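Local coordinates for Two-component system response regulator/GGDEF domain protein (PDB 3LUF) that probably makes cyclic di-GMP from two GTP through a GGDEF domain beyond this piece; the piece itself holds two magnesium-binding response regulator receiver domains, at residues H156-L164 and E181-L191; A169-Y177 and L200-R211. All blocks are in the same frame, centred on the assembly; numbering follows the deposited sequence.

Interaction 1 of 2, residues H156-L164 and E181-L191. Unlike the reference sequence in segment 156-164: A162 (reference Thr). With DMS (dimethyl sulfoxide), chain I.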
loop_
_atom_site.group_PDB
_atom_site.type_symbol
_atom_site.label_atom_id
_atom_site.label_comp_id
_atom_site.label_asym_id
_atom_site.label_seq_id
_atom_site.Cartn_x
_atom_site.Cartn_y
_atom_site.Cartn_z
ATOM N N HIS B 156 -17.969 7.703 15.686
ATOM C CA HIS B 156 -17.022 7.650 16.802
ATOM C C HIS B 156 -16.671 6.201 17.116
ATOM O O HIS B 156 -17.267 5.289 16.562
ATOM C CB HIS B 156 -17.545 8.375 18.049
ATOM C CG HIS B 156 -18.970 8.076 18.389
ATOM N ND1 HIS B 156 -19.408 6.822 18.755
ATOM C CD2 HIS B 156 -20.054 8.891 18.470
ATOM C CE1 HIS B 156 -20.703 6.868 19.026
ATOM N NE2 HIS B 156 -21.120 8.114 18.859
ATOM N N ALA B 157 -15.682 6.001 17.978
ATOM C CA ALA B 157 -15.222 4.646 18.274
ATOM C C ALA B 157 -16.304 3.778 18.858
ATOM O O ALA B 157 -16.427 2.611 18.491
ATOM C CB ALA B 157 -14.023 4.675 19.199
ATOM N N ARG B 158 -17.076 4.342 19.785
ATOM C CA ARG B 158 -18.175 3.592 20.379
ATOM C C ARG B 158 -19.128 3.012 19.310
ATOM O O ARG B 158 -19.440 1.819 19.324
ATOM C CB ARG B 158 -18.865 4.503 21.400
ATOM C CG ARG B 158 -20.032 3.976 22.130
ATOM C CD ARG B 158 -20.507 5.100 23.103
ATOM N NE ARG B 158 -19.442 5.521 24.030
ATOM C CZ ARG B 158 -19.227 4.931 25.205
ATOM N NH1 ARG B 158 -20.024 3.943 25.576
ATOM N NH2 ARG B 158 -18.261 5.332 26.017
ATOM N N GLU B 159 -19.556 3.842 18.357
ATOM C CA GLU B 159 -20.412 3.378 17.277
ATOM C C GLU B 159 -19.708 2.356 16.370
ATOM O O GLU B 159 -20.337 1.394 15.959
ATOM C CB GLU B 159 -20.941 4.552 16.439
ATOM C CG GLU B 159 -21.835 4.103 15.294
ATOM C CD GLU B 159 -22.611 5.239 14.639
ATOM O OE1 GLU B 159 -22.073 6.371 14.525
ATOM O OE2 GLU B 159 -23.768 4.971 14.236
ATOM N N ALA B 160 -18.422 2.569 16.082
ATOM C CA ALA B 160 -17.632 1.644 15.248
ATOM C C ALA B 160 -17.673 0.253 15.835
ATOM O O ALA B 160 -17.899 -0.700 15.132
ATOM C CB ALA B 160 -16.173 2.142 15.085
ATOM N N LEU B 161 -17.437 0.137 17.144
ATOM C CA LEU B 161 -17.445 -1.164 17.797
ATOM C C LEU B 161 -18.798 -1.826 17.699
ATOM O O LEU B 161 -18.878 -3.002 17.389
ATOM C CB LEU B 161 -17.037 -1.036 19.258
ATOM C CG LEU B 161 -15.592 -0.572 19.489
ATOM C CD1 LEU B 161 -15.410 0.119 20.830
ATOM C CD2 LEU B 161 -14.514 -1.731 19.299
ATOM N N ALA B 162 -19.856 -1.041 17.938
ATOM C CA ALA B 162 -21.228 -1.549 17.861
ATOM C C ALA B 162 -21.551 -2.075 16.471
ATOM O O ALA B 162 -22.137 -3.140 16.323
ATOM C CB ALA B 162 -22.222 -0.425 18.267
ATOM N N THR B 163 -21.133 -1.314 15.463
ATOM C CA THR B 163 -21.318 -1.664 14.056
ATOM C C THR B 163 -20.602 -2.961 13.693
ATOM O O THR B 163 -21.167 -3.840 13.053
ATOM C CB THR B 163 -20.948 -0.461 13.153
ATOM O OG1 THR B 163 -21.881 0.574 13.420
ATOM C CG2 THR B 163 -21.050 -0.804 11.666
ATOM N N LEU B 164 -19.354 -3.094 14.138
ATOM C CA LEU B 164 -18.581 -4.319 13.910
ATOM C C LEU B 164 -19.233 -5.541 14.547
ATOM O O LEU B 164 -19.252 -6.640 13.950
ATOM C CB LEU B 164 -17.144 -4.149 14.397
ATOM C CG LEU B 164 -16.307 -3.206 13.514
ATOM C CD1 LEU B 164 -14.978 -2.750 14.225
ATOM C CD2 LEU B 164 -15.965 -3.808 12.140
ATOM N N GLU B 181 -13.048 11.513 22.990
ATOM C CA GLU B 181 -13.141 10.430 23.987
ATOM C C GLU B 181 -12.186 9.260 23.754
ATOM O O GLU B 181 -11.376 8.913 24.620
ATOM C CB GLU B 181 -14.585 9.916 24.122
ATOM C CG GLU B 181 -14.802 9.198 25.458
ATOM C CD GLU B 181 -15.942 8.182 25.470
ATOM O OE1 GLU B 181 -16.709 8.044 24.484
ATOM O OE2 GLU B 181 -16.057 7.502 26.515
ATOM N N ILE B 182 -12.292 8.646 22.575
ATOM C CA ILE B 182 -11.456 7.511 22.206
ATOM C C ILE B 182 -10.858 7.823 20.835
ATOM O O ILE B 182 -11.583 7.872 19.847
ATOM C CB ILE B 182 -12.298 6.203 22.132
ATOM C CG1 ILE B 182 -12.996 5.956 23.474
ATOM C CG2 ILE B 182 -11.422 4.992 21.720
ATOM C CD1 ILE B 182 -14.163 4.996 23.410
ATOM N N ASP B 183 -9.549 8.040 20.774
ATOM C CA ASP B 183 -8.950 8.378 19.503
ATOM C C ASP B 183 -8.760 7.168 18.630
ATOM O O ASP B 183 -8.972 6.046 19.080
ATOM C CB ASP B 183 -7.667 9.175 19.673
ATOM C CG ASP B 183 -6.516 8.392 20.301
ATOM O OD1 ASP B 183 -6.180 7.261 19.906
ATOM O OD2 ASP B 183 -5.862 8.962 21.189
ATOM N N GLY B 184 -8.325 7.404 17.395
ATOM C CA GLY B 184 -8.168 6.333 16.402
ATOM C C GLY B 184 -7.187 5.249 16.830
ATOM O O GLY B 184 -7.397 4.065 16.551
ATOM N N ILE B 185 -6.072 5.635 17.439
ATOM C CA ILE B 185 -5.061 4.647 17.787
ATOM C C ILE B 185 -5.576 3.753 18.914
ATOM O O ILE B 185 -5.346 2.530 18.892
ATOM C CB ILE B 185 -3.694 5.305 18.113
ATOM C CG1 ILE B 185 -3.097 5.887 16.844
ATOM C CG2 ILE B 185 -2.719 4.274 18.634
ATOM C CD1 ILE B 185 -2.108 6.994 17.073
ATOM N N SER B 186 -6.304 4.344 19.856
ATOM C CA SER B 186 -6.972 3.580 20.898
ATOM C C SER B 186 -7.980 2.585 20.338
ATOM O O SER B 186 -8.065 1.459 20.801
ATOM C CB SER B 186 -7.695 4.510 21.866
ATOM O OG SER B 186 -6.756 5.211 22.618
ATOM N N LEU B 187 -8.739 3.009 19.337
ATOM C CA LEU B 187 -9.672 2.098 18.695
ATOM C C LEU B 187 -8.890 0.967 18.027
ATOM O O LEU B 187 -9.264 -0.194 18.105
ATOM C CB LEU B 187 -10.562 2.818 17.665
ATOM C CG LEU B 187 -11.500 1.944 16.828
ATOM C CD1 LEU B 187 -12.517 1.158 17.681
ATOM C CD2 LEU B 187 -12.226 2.868 15.836
ATOM N N VAL B 188 -7.821 1.312 17.328
ATOM C CA VAL B 188 -7.030 0.247 16.696
ATOM C C VAL B 188 -6.486 -0.756 17.747
ATOM O O VAL B 188 -6.547 -1.963 17.551
ATOM C CB VAL B 188 -5.913 0.862 15.846
ATOM C CG1 VAL B 188 -4.984 -0.190 15.373
ATOM C CG2 VAL B 188 -6.562 1.583 14.649
ATOM N N ARG B 189 -5.966 -0.250 18.858
ATOM C CA ARG B 189 -5.522 -1.151 19.940
ATOM C C ARG B 189 -6.647 -2.105 20.403
ATOM O O ARG B 189 -6.393 -3.302 20.557
ATOM C CB ARG B 189 -4.951 -0.363 21.135
ATOM C CG ARG B 189 -3.688 0.447 20.826
ATOM C CD ARG B 189 -2.889 0.821 22.133
ATOM N NE ARG B 189 -3.757 1.457 23.125
ATOM C CZ ARG B 189 -4.109 2.743 23.113
ATOM N NH1 ARG B 189 -3.651 3.576 22.162
ATOM N NH2 ARG B 189 -4.933 3.198 24.054
HETATM N N MSE B 190 -7.875 -1.598 20.598
HETATM C CA MSE B 190 -8.987 -2.438 21.002
HETATM C C MSE B 190 -9.273 -3.526 19.966
HETATM O O MSE B 190 -9.502 -4.704 20.298
HETATM C CB MSE B 190 -10.240 -1.580 21.245
HETATM C CG MSE B 190 -10.095 -0.764 22.508
HETATM SE SE MSE B 190 -11.798 0.119 22.868
HETATM C CE MSE B 190 -12.897 -1.403 23.114
ATOM N N LEU B 191 -9.283 -3.118 18.692
ATOM C CA LEU B 191 -9.605 -4.028 17.618
ATOM C C LEU B 191 -8.564 -5.138 17.546
ATOM O O LEU B 191 -8.886 -6.318 17.369
ATOM C CB LEU B 191 -9.727 -3.279 16.253
ATOM C CG LEU B 191 -10.943 -2.348 16.170
ATOM C CD1 LEU B 191 -10.960 -1.658 14.796
ATOM C CD2 LEU B 191 -12.269 -3.103 16.387
HETATM S S DMS I . -7.770 8.699 24.237
HETATM O O DMS I . -8.089 7.492 22.943
HETATM C C1 DMS I . -5.986 8.835 24.570
HETATM C C2 DMS I . -8.082 10.370 23.590
HETATM O O HOH W 1 -14.364 8.184 19.374
HETATM O O HOH W 2 -16.329 6.997 21.185
#
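L161 of helix 157-164 packs its two methyls on three side chains of helix 184-191. Its CD1 meets the CE methyl of M190 at 3.7 Å, the selenomethionine running nearly perpendicular to it. CD2 turns to L187 and L191, and the side chains of L161 and L187 lie alongside, pointing opposite ways. With CG of L161 anti to its carbonyl carbon, the fork comes nearer the partner helix than the direction of its CB would suggest. Further along, L164 CD1 presses on L191 CD2 at 3.5 Å, a tight fit for two methyls.

At the N-terminal end the backbones come closer, and the small A157 suits the place: its CB sits against I182 CG2 at 3.6 Å and also faces L187 CD1. A water bridges the backbones here, accepting from A157 N and donating to I182 O.

On the exposed side R158, extended to CD and then bent at its third torsion, brings NH2 to the syn lone pair of E181 OE2 at 3.1 Å, a salt bridge. Guanidinium and carboxylate are nearly coplanar, 4° apart, though the bond is bent to 143° at the hydrogen; a weak one runs from NH2 to OE1.

Both helix starts are capped, by H156 ND1 for E159 N and by D183 OD1 for S186 N. In this CheY-like alternating beta/alpha fold, strand order 2-1-3-4-5, helices 157-166 and 184-194 are neighbours on one face of the parallel sheet, their segments crossing at -28°. A160 and L164 rest on strand 126-130, while I185 and V188 reach helix 213-219.

Interaction 2 of 2, residues A169-Y177 and L200-R211. With MG (magnesium ion), chain F.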
loop_
_atom_site.group_PDB
_atom_site.type_symbol
_atom_site.label_atom_id
_atom_site.label_comp_id
_atom_site.label_asym_id
_atom_site.label_seq_id
_atom_site.Cartn_x
_atom_site.Cartn_y
_atom_site.Cartn_z
ATOM N N ALA B 169 -19.168 -9.404 8.876
ATOM C CA ALA B 169 -18.539 -9.601 7.588
ATOM C C ALA B 169 -17.643 -8.414 7.222
ATOM O O ALA B 169 -16.877 -8.531 6.246
ATOM C CB ALA B 169 -19.577 -9.802 6.504
ATOM N N ILE B 170 -17.750 -7.298 7.947
ATOM C CA ILE B 170 -16.905 -6.091 7.648
ATOM C C ILE B 170 -15.449 -6.570 7.690
ATOM O O ILE B 170 -15.044 -7.196 8.677
ATOM C CB ILE B 170 -17.150 -4.944 8.640
ATOM C CG1 ILE B 170 -18.516 -4.288 8.366
ATOM C CG2 ILE B 170 -16.027 -3.883 8.546
ATOM C CD1 ILE B 170 -19.038 -3.355 9.502
ATOM N N ARG B 171 -14.667 -6.323 6.627
ATOM C CA ARG B 171 -13.291 -6.824 6.597
ATOM C C ARG B 171 -12.240 -5.718 6.595
ATOM O O ARG B 171 -11.045 -5.984 6.681
ATOM C CB ARG B 171 -13.092 -7.738 5.394
ATOM C CG ARG B 171 -13.064 -7.015 4.047
ATOM C CD ARG B 171 -12.799 -8.037 2.954
ATOM N NE ARG B 171 -13.941 -8.955 2.859
ATOM C CZ ARG B 171 -13.972 -10.032 2.080
ATOM N NH1 ARG B 171 -12.889 -10.367 1.362
ATOM N NH2 ARG B 171 -15.069 -10.799 2.062
ATOM N N LEU B 172 -12.696 -4.469 6.444
ATOM C CA LEU B 172 -11.728 -3.369 6.336
ATOM C C LEU B 172 -12.331 -2.161 7.033
ATOM O O LEU B 172 -13.501 -1.844 6.850
ATOM C CB LEU B 172 -11.408 -3.083 4.864
ATOM C CG LEU B 172 -10.699 -1.736 4.584
ATOM C CD1 LEU B 172 -9.313 -1.881 5.092
ATOM C CD2 LEU B 172 -10.684 -1.361 3.111
ATOM N N VAL B 173 -11.531 -1.538 7.889
ATOM C CA VAL B 173 -11.924 -0.357 8.637
ATOM C C VAL B 173 -10.950 0.761 8.307
ATOM O O VAL B 173 -9.724 0.543 8.312
ATOM C CB VAL B 173 -11.886 -0.566 10.168
ATOM C CG1 VAL B 173 -12.436 0.698 10.852
ATOM C CG2 VAL B 173 -12.677 -1.797 10.599
ATOM N N LEU B 174 -11.491 1.950 7.992
ATOM C CA LEU B 174 -10.697 3.166 7.847
ATOM C C LEU B 174 -10.963 4.049 9.056
ATOM O O LEU B 174 -12.105 4.358 9.358
ATOM C CB LEU B 174 -11.065 3.903 6.555
ATOM C CG LEU B 174 -10.890 3.150 5.216
ATOM C CD1 LEU B 174 -12.066 2.212 4.904
ATOM C CD2 LEU B 174 -10.827 4.176 4.119
ATOM N N VAL B 175 -9.899 4.459 9.736
ATOM C CA VAL B 175 -9.991 5.055 11.085
ATOM C C VAL B 175 -9.352 6.437 11.156
ATOM O O VAL B 175 -8.165 6.581 10.973
ATOM C CB VAL B 175 -9.298 4.142 12.135
ATOM C CG1 VAL B 175 -9.439 4.754 13.531
ATOM C CG2 VAL B 175 -9.935 2.769 12.134
ATOM N N ASP B 176 -10.177 7.432 11.465
ATOM C CA ASP B 176 -9.743 8.788 11.754
ATOM C C ASP B 176 -9.035 8.830 13.093
ATOM O O ASP B 176 -9.544 8.309 14.096
ATOM C CB ASP B 176 -10.999 9.674 11.805
ATOM C CG ASP B 176 -10.701 11.131 12.131
ATOM O OD1 ASP B 176 -9.629 11.645 11.759
ATOM O OD2 ASP B 176 -11.576 11.748 12.777
ATOM N N TYR B 177 -7.881 9.492 13.147
ATOM C CA TYR B 177 -7.211 9.614 14.417
ATOM C C TYR B 177 -7.945 10.551 15.394
ATOM O O TYR B 177 -8.236 10.166 16.525
ATOM C CB TYR B 177 -5.748 10.019 14.264
ATOM C CG TYR B 177 -5.161 10.410 15.599
ATOM C CD1 TYR B 177 -4.754 9.444 16.509
ATOM C CD2 TYR B 177 -5.079 11.750 15.975
ATOM C CE1 TYR B 177 -4.237 9.802 17.746
ATOM C CE2 TYR B 177 -4.566 12.116 17.219
ATOM C CZ TYR B 177 -4.145 11.146 18.086
ATOM O OH TYR B 177 -3.630 11.514 19.316
ATOM N N LEU B 200 -9.224 -8.616 10.020
ATOM C CA LEU B 200 -9.812 -7.294 9.901
ATOM C C LEU B 200 -8.716 -6.313 9.505
ATOM O O LEU B 200 -7.887 -5.973 10.360
ATOM C CB LEU B 200 -10.450 -6.882 11.256
ATOM C CG LEU B 200 -11.202 -5.547 11.268
ATOM C CD1 LEU B 200 -12.421 -5.616 10.298
ATOM C CD2 LEU B 200 -11.611 -5.044 12.672
ATOM N N ALA B 201 -8.724 -5.827 8.261
ATOM C CA ALA B 201 -7.675 -4.875 7.813
ATOM C C ALA B 201 -8.016 -3.485 8.350
ATOM O O ALA B 201 -9.188 -3.126 8.431
ATOM C CB ALA B 201 -7.567 -4.849 6.308
ATOM N N ILE B 202 -7.011 -2.733 8.764
ATOM C CA ILE B 202 -7.262 -1.386 9.243
ATOM C C ILE B 202 -6.337 -0.452 8.516
ATOM O O ILE B 202 -5.125 -0.706 8.448
ATOM C CB ILE B 202 -6.977 -1.291 10.744
ATOM C CG1 ILE B 202 -7.943 -2.198 11.521
ATOM C CG2 ILE B 202 -6.947 0.189 11.219
ATOM C CD1 ILE B 202 -7.441 -2.430 12.961
ATOM N N ILE B 203 -6.908 0.598 7.920
ATOM C CA ILE B 203 -6.094 1.707 7.400
ATOM C C ILE B 203 -6.242 2.887 8.347
ATOM O O ILE B 203 -7.366 3.406 8.561
ATOM C CB ILE B 203 -6.529 2.156 5.980
ATOM C CG1 ILE B 203 -6.517 0.938 5.023
ATOM C CG2 ILE B 203 -5.619 3.289 5.492
ATOM C CD1 ILE B 203 -7.199 1.197 3.619
ATOM N N GLY B 204 -5.123 3.310 8.899
ATOM C CA GLY B 204 -5.135 4.421 9.861
ATOM C C GLY B 204 -5.016 5.736 9.105
ATOM O O GLY B 204 -4.044 5.930 8.365
ATOM N N ILE B 205 -5.989 6.629 9.269
ATOM C CA ILE B 205 -5.957 7.955 8.654
ATOM C C ILE B 205 -5.486 9.006 9.653
ATOM O O ILE B 205 -5.953 9.052 10.790
ATOM C CB ILE B 205 -7.326 8.355 8.053
ATOM C CG1 ILE B 205 -7.800 7.275 7.069
ATOM C CG2 ILE B 205 -7.177 9.722 7.318
ATOM C CD1 ILE B 205 -9.287 7.394 6.619
ATOM N N SER B 206 -4.543 9.834 9.209
ATOM C CA SER B 206 -3.877 10.809 10.060
ATOM C C SER B 206 -3.526 12.059 9.263
ATOM O O SER B 206 -3.279 11.967 8.079
ATOM C CB SER B 206 -2.542 10.199 10.519
ATOM O OG SER B 206 -2.566 10.105 11.895
ATOM N N VAL B 207 -3.435 13.219 9.917
ATOM C CA VAL B 207 -2.625 14.299 9.328
ATOM C C VAL B 207 -1.170 14.019 9.715
ATOM O O VAL B 207 -0.892 13.618 10.861
ATOM C CB VAL B 207 -3.079 15.705 9.773
ATOM C CG1 VAL B 207 -4.450 16.018 9.202
ATOM C CG2 VAL B 207 -3.078 15.808 11.269
ATOM N N SER B 208 -0.233 14.169 8.783
ATOM C CA SER B 208 1.134 13.775 9.110
ATOM C C SER B 208 1.920 14.984 9.622
ATOM O O SER B 208 2.123 15.954 8.890
ATOM C CB SER B 208 1.820 13.044 7.937
ATOM O OG SER B 208 2.948 13.732 7.448
ATOM N N ASP B 209 2.304 14.925 10.898
ATOM C CA ASP B 209 3.035 16.009 11.558
ATOM C C ASP B 209 3.986 15.453 12.629
ATOM O O ASP B 209 4.312 14.252 12.614
ATOM C CB ASP B 209 2.059 17.075 12.109
ATOM C CG ASP B 209 0.998 16.492 13.056
ATOM O OD1 ASP B 209 1.204 15.400 13.617
ATOM O OD2 ASP B 209 -0.059 17.132 13.246
ATOM N N LYS B 210 4.429 16.310 13.553
ATOM C CA LYS B 210 5.369 15.899 14.608
ATOM C C LYS B 210 4.887 14.755 15.529
ATOM O O LYS B 210 5.690 14.169 16.255
ATOM C CB LYS B 210 5.849 17.114 15.440
ATOM C CG LYS B 210 4.802 17.721 16.375
ATOM C CD LYS B 210 5.384 18.861 17.227
ATOM C CE LYS B 210 6.095 18.353 18.504
ATOM N NZ LYS B 210 6.839 19.479 19.202
ATOM N N ARG B 211 3.588 14.441 15.507
ATOM C CA ARG B 211 3.055 13.382 16.386
ATOM C C ARG B 211 3.343 11.966 15.883
ATOM O O ARG B 211 3.154 10.988 16.633
ATOM C CB ARG B 211 1.562 13.581 16.656
ATOM C CG ARG B 211 1.253 14.798 17.527
ATOM C CD ARG B 211 -0.228 15.112 17.497
ATOM N NE ARG B 211 -0.692 15.370 16.139
ATOM C CZ ARG B 211 -1.969 15.518 15.797
ATOM N NH1 ARG B 211 -2.927 15.454 16.718
ATOM N NH2 ARG B 211 -2.289 15.742 14.524
HETATM MG MG MG F . -11.755 13.606 13.448
HETATM O O HOH W 3 -9.920 14.102 12.523
HETATM O O HOH W 4 -12.029 15.610 14.102
HETATM O O HOH W 5 -12.682 14.096 11.614
#
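I205 N donates to V175 O at 2.8 Å, tying strand 201-207 to strand 172-176 just before D176, the residue paired with I205. D176 OD2 binds the magnesium ion at 2.0 Å, while OD1 accepts from a metal-bound water. CG stands anti to the backbone N (chi1 179°), carrying the carboxylate out to the metal. Three waters, D132 and the carbonyl of Y178 complete the shell. D176 is the predicted phosphoacceptor and is unphosphorylated here; an acidic pocket in which that aspartate itself binds magnesium is characteristic of receiver domains.

In this parallel pairing R171, V173 and V175 use their carbonyls, and V173 and V175 their N-H groups, to bind alternate residues A201, I203 and I205. The bond from I203 N to V173 O, 2.8 Å, is among the straightest at the acceptor, with a C=O...N angle of 166°. The ladder closes with a weak bond from Y177 N to I205 O.

Aliphatic side chains line both faces, many of them beta-branched valine and isoleucine, which suit an extended strand. On the face of D176, I205 CD1 packs on L174 CB at 3.9 Å, and L172 CD1 reaches A201 CB at 3.7 Å. Across the sheet, V173 CG2 meets L200 CD1 at 3.8 Å, and V175 and I202 touch through their CG2 methyls. G204, paired with V175, adds no side chain to that layer.

Beyond the strand, D209 accepts from R211 N in an Asx turn and is gripped side-on by R211 NE and NH2. So held, R211 brings NH1 obliquely to 3.8 Å from Y177 CE2, guanidinium and ring planes 87° apart.

Strand 126-130 flanks 172-176, and strand 224-228 flanks 201-207. Helix 232-248 covers L172, L174 and I203, whereas helix 213-219 packs on Y177 and S206.

Both contacts belong to the second receiver domain, and they share one beta-alpha-beta unit: strand 172-176 and strand 201-207 pair in interaction 2, while helix 184-194, which connects them, packs on helix 157-166 in interaction 1. Interaction 2 is the buried core, joined by regular backbone bonds and aliphatic layers, with the metal at the strand's C-terminal end. Interaction 1 is partly buried: L187 and L191 are buried, L161 and M190 lie nearer the outside, and its outer edge carries a salt bridge and waters. The two touch where G184 N probably donates to Y177 O and G184 CA packs on V175 CG1, bringing the start of the helix close against the strand that carries D176.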